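Local coordinates for segregation and condensation protein B (Mycobacterium tuberculosis, PDB 2Z99) that probably takes part in chromosome partition during cell division, as a winged-helix subunit of the segregation and condensation complex, at residues 94-98 against 135-139. Residue numbers count along the deposited sequence, not the author numbering.
Sequences ARTKL and LLARG
Residues 95-98 form an extended linker. It faces the C-terminal end of helix 129-137, with CA atoms 9.0 Å apart for both Arg95-Arg138 and Leu98-Leu135. Side chains bridge this gap. Arg138 is m with chi2 and chi3 t, so it reaches straight to the linker backbone. Arg138 NH2 donates a hydrogen bond to Thr96 O at 2.7 Å; Arg138 NH1 adds a weak one to that oxygen at 3.2 Å. Thr96 O sits at the guanidinium edge, near its plane. Arg95 CB covers one face of that group and Leu98 CD2 the other. Arg95, also m, t, t, extends back, and its guanidinium has Arg138 CG over one face. Leu98 CD1 lies 4.3 Å from Leu135 CD2; both side chains are mt. Gly139, with positive phi, ends the helix in a Schellman motif. The contact ties the interdomain linker to the C-terminal winged-helix domain. Leu98 and Leu135 also pack on helix 100-112, Leu135 touches strand 141-146, and the linker leads back to helix 83-94.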
ATOM      1  N   ALA A  94      -6.792   7.181 -14.988  1.00 69.70           N
ATOM      2  CA  ALA A  94      -6.539   6.644 -16.318  1.00 69.46           C
ATOM      3  C   ALA A  94      -6.313   7.750 -17.349  1.00 69.64           C
ATOM      4  O   ALA A  94      -5.397   7.672 -18.169  1.00 69.29           O
ATOM      5  CB  ALA A  94      -7.713   5.768 -16.747  1.00 69.48           C
ATOM      6  N   ARG A  95      -7.150   8.779 -17.312  1.00 69.52           N
ATOM      7  CA  ARG A  95      -7.016   9.874 -18.259  1.00 70.29           C
ATOM      8  C   ARG A  95      -6.606  11.179 -17.611  1.00 70.69           C
ATOM      9  O   ARG A  95      -7.312  11.717 -16.756  1.00 71.55           O
ATOM     10  CB  ARG A  95      -8.322  10.068 -19.030  1.00 69.56           C
ATOM     11  CG  ARG A  95      -8.561   8.989 -20.067  1.00 69.09           C
ATOM     12  CD  ARG A  95      -9.940   9.099 -20.694  1.00 67.34           C
ATOM     13  NE  ARG A  95     -10.109   8.123 -21.764  1.00 65.08           N
ATOM     14  CZ  ARG A  95     -11.282   7.791 -22.287  1.00 63.29           C
ATOM     15  NH1 ARG A  95     -12.391   8.357 -21.832  1.00 62.91           N
ATOM     16  NH2 ARG A  95     -11.341   6.904 -23.269  1.00 61.69           N
ATOM     17  N   THR A  96      -5.451  11.684 -18.031  1.00 71.14           N
ATOM     18  CA  THR A  96      -4.926  12.942 -17.517  1.00 71.08           C
ATOM     19  C   THR A  96      -5.744  14.098 -18.089  1.00 70.07           C
ATOM     20  O   THR A  96      -6.509  13.914 -19.035  1.00 69.90           O
ATOM     21  CB  THR A  96      -3.432  13.108 -17.900  1.00 71.94           C
ATOM     22  OG1 THR A  96      -3.279  13.009 -19.322  1.00 69.92           O
ATOM     23  CG2 THR A  96      -2.594  12.019 -17.239  1.00 72.43           C
ATOM     24  N   LYS A  97      -5.590  15.282 -17.504  1.00 68.79           N
ATOM     25  CA  LYS A  97      -6.315  16.469 -17.953  1.00 68.18           C
ATOM     26  C   LYS A  97      -6.055  16.760 -19.436  1.00 66.70           C
ATOM     27  O   LYS A  97      -5.164  16.168 -20.045  1.00 67.53           O
ATOM     28  CB  LYS A  97      -5.898  17.670 -17.087  1.00 69.88           C
ATOM     29  CG  LYS A  97      -6.413  19.033 -17.552  1.00 72.34           C
ATOM     30  CD  LYS A  97      -7.932  19.096 -17.589  1.00 74.62           C
ATOM     31  CE  LYS A  97      -8.414  20.427 -18.147  1.00 75.00           C
ATOM     32  NZ  LYS A  97      -9.895  20.470 -18.230  1.00 75.24           N
ATOM     33  N   LEU A  98      -6.845  17.657 -20.019  1.00 64.93           N
ATOM     34  CA  LEU A  98      -6.675  18.018 -21.423  1.00 62.93           C
ATOM     35  C   LEU A  98      -5.640  19.129 -21.569  1.00 62.81           C
ATOM     36  O   LEU A  98      -5.666  20.124 -20.837  1.00 63.48           O
ATOM     37  CB  LEU A  98      -8.004  18.480 -22.039  1.00 61.10           C
ATOM     38  CG  LEU A  98      -9.018  17.428 -22.510  1.00 59.20           C
ATOM     39  CD1 LEU A  98     -10.261  18.118 -23.058  1.00 57.91           C
ATOM     40  CD2 LEU A  98      -8.393  16.554 -23.584  1.00 57.39           C
ATOM     41  N   LEU A 135     -10.256  13.466 -28.084  1.00 47.35           N
ATOM     42  CA  LEU A 135     -11.534  14.156 -27.956  1.00 45.01           C
ATOM     43  C   LEU A 135     -12.676  13.209 -28.292  1.00 46.41           C
ATOM     44  O   LEU A 135     -13.743  13.280 -27.686  1.00 45.54           O
ATOM     45  CB  LEU A 135     -11.603  15.362 -28.886  1.00 42.85           C
ATOM     46  CG  LEU A 135     -10.839  16.614 -28.479  1.00 39.06           C
ATOM     47  CD1 LEU A 135     -11.110  17.693 -29.496  1.00 38.94           C
ATOM     48  CD2 LEU A 135     -11.280  17.063 -27.104  1.00 39.75           C
ATOM     49  N   LEU A 136     -12.453  12.333 -29.268  1.00 47.22           N
ATOM     50  CA  LEU A 136     -13.469  11.367 -29.670  1.00 48.41           C
ATOM     51  C   LEU A 136     -13.659  10.296 -28.599  1.00 49.58           C
ATOM     52  O   LEU A 136     -14.777  10.060 -28.140  1.00 49.61           O
ATOM     53  CB  LEU A 136     -13.083  10.698 -30.987  1.00 47.98           C
ATOM     54  CG  LEU A 136     -13.075  11.579 -32.239  1.00 50.04           C
ATOM     55  CD1 LEU A 136     -12.589  10.761 -33.417  1.00 48.20           C
ATOM     56  CD2 LEU A 136     -14.465  12.135 -32.496  1.00 51.71           C
ATOM     57  N   ALA A 137     -12.563   9.653 -28.207  1.00 49.88           N
ATOM     58  CA  ALA A 137     -12.604   8.606 -27.195  1.00 50.11           C
ATOM     59  C   ALA A 137     -13.220   9.100 -25.890  1.00 50.88           C
ATOM     60  O   ALA A 137     -13.910   8.349 -25.203  1.00 51.72           O
ATOM     61  CB  ALA A 137     -11.212   8.081 -26.941  1.00 50.06           C
ATOM     62  N   ARG A 138     -12.972  10.361 -25.544  1.00 50.44           N
ATOM     63  CA  ARG A 138     -13.527  10.923 -24.318  1.00 51.48           C
ATOM     64  C   ARG A 138     -14.956  11.409 -24.521  1.00 52.19           C
ATOM     65  O   ARG A 138     -15.536  12.022 -23.618  1.00 53.28           O
ATOM     66  CB  ARG A 138     -12.687  12.095 -23.819  1.00 50.97           C
ATOM     67  CG  ARG A 138     -11.265  11.749 -23.492  1.00 51.99           C
ATOM     68  CD  ARG A 138     -10.595  12.919 -22.815  1.00 53.82           C
ATOM     69  NE  ARG A 138      -9.201  12.623 -22.518  1.00 56.23           N
ATOM     70  CZ  ARG A 138      -8.484  13.275 -21.610  1.00 56.54           C
ATOM     71  NH1 ARG A 138      -9.042  14.257 -20.913  1.00 55.71           N
ATOM     72  NH2 ARG A 138      -7.213  12.948 -21.405  1.00 56.10           N
ATOM     73  N   GLY A 139     -15.504  11.152 -25.710  1.00 51.55           N
ATOM     74  CA  GLY A 139     -16.868  11.542 -26.019  1.00 48.94           C
ATOM     75  C   GLY A 139     -17.178  13.024 -25.993  1.00 50.32           C
ATOM     76  O   GLY A 139     -18.340  13.406 -25.822  1.00 50.98           O
TER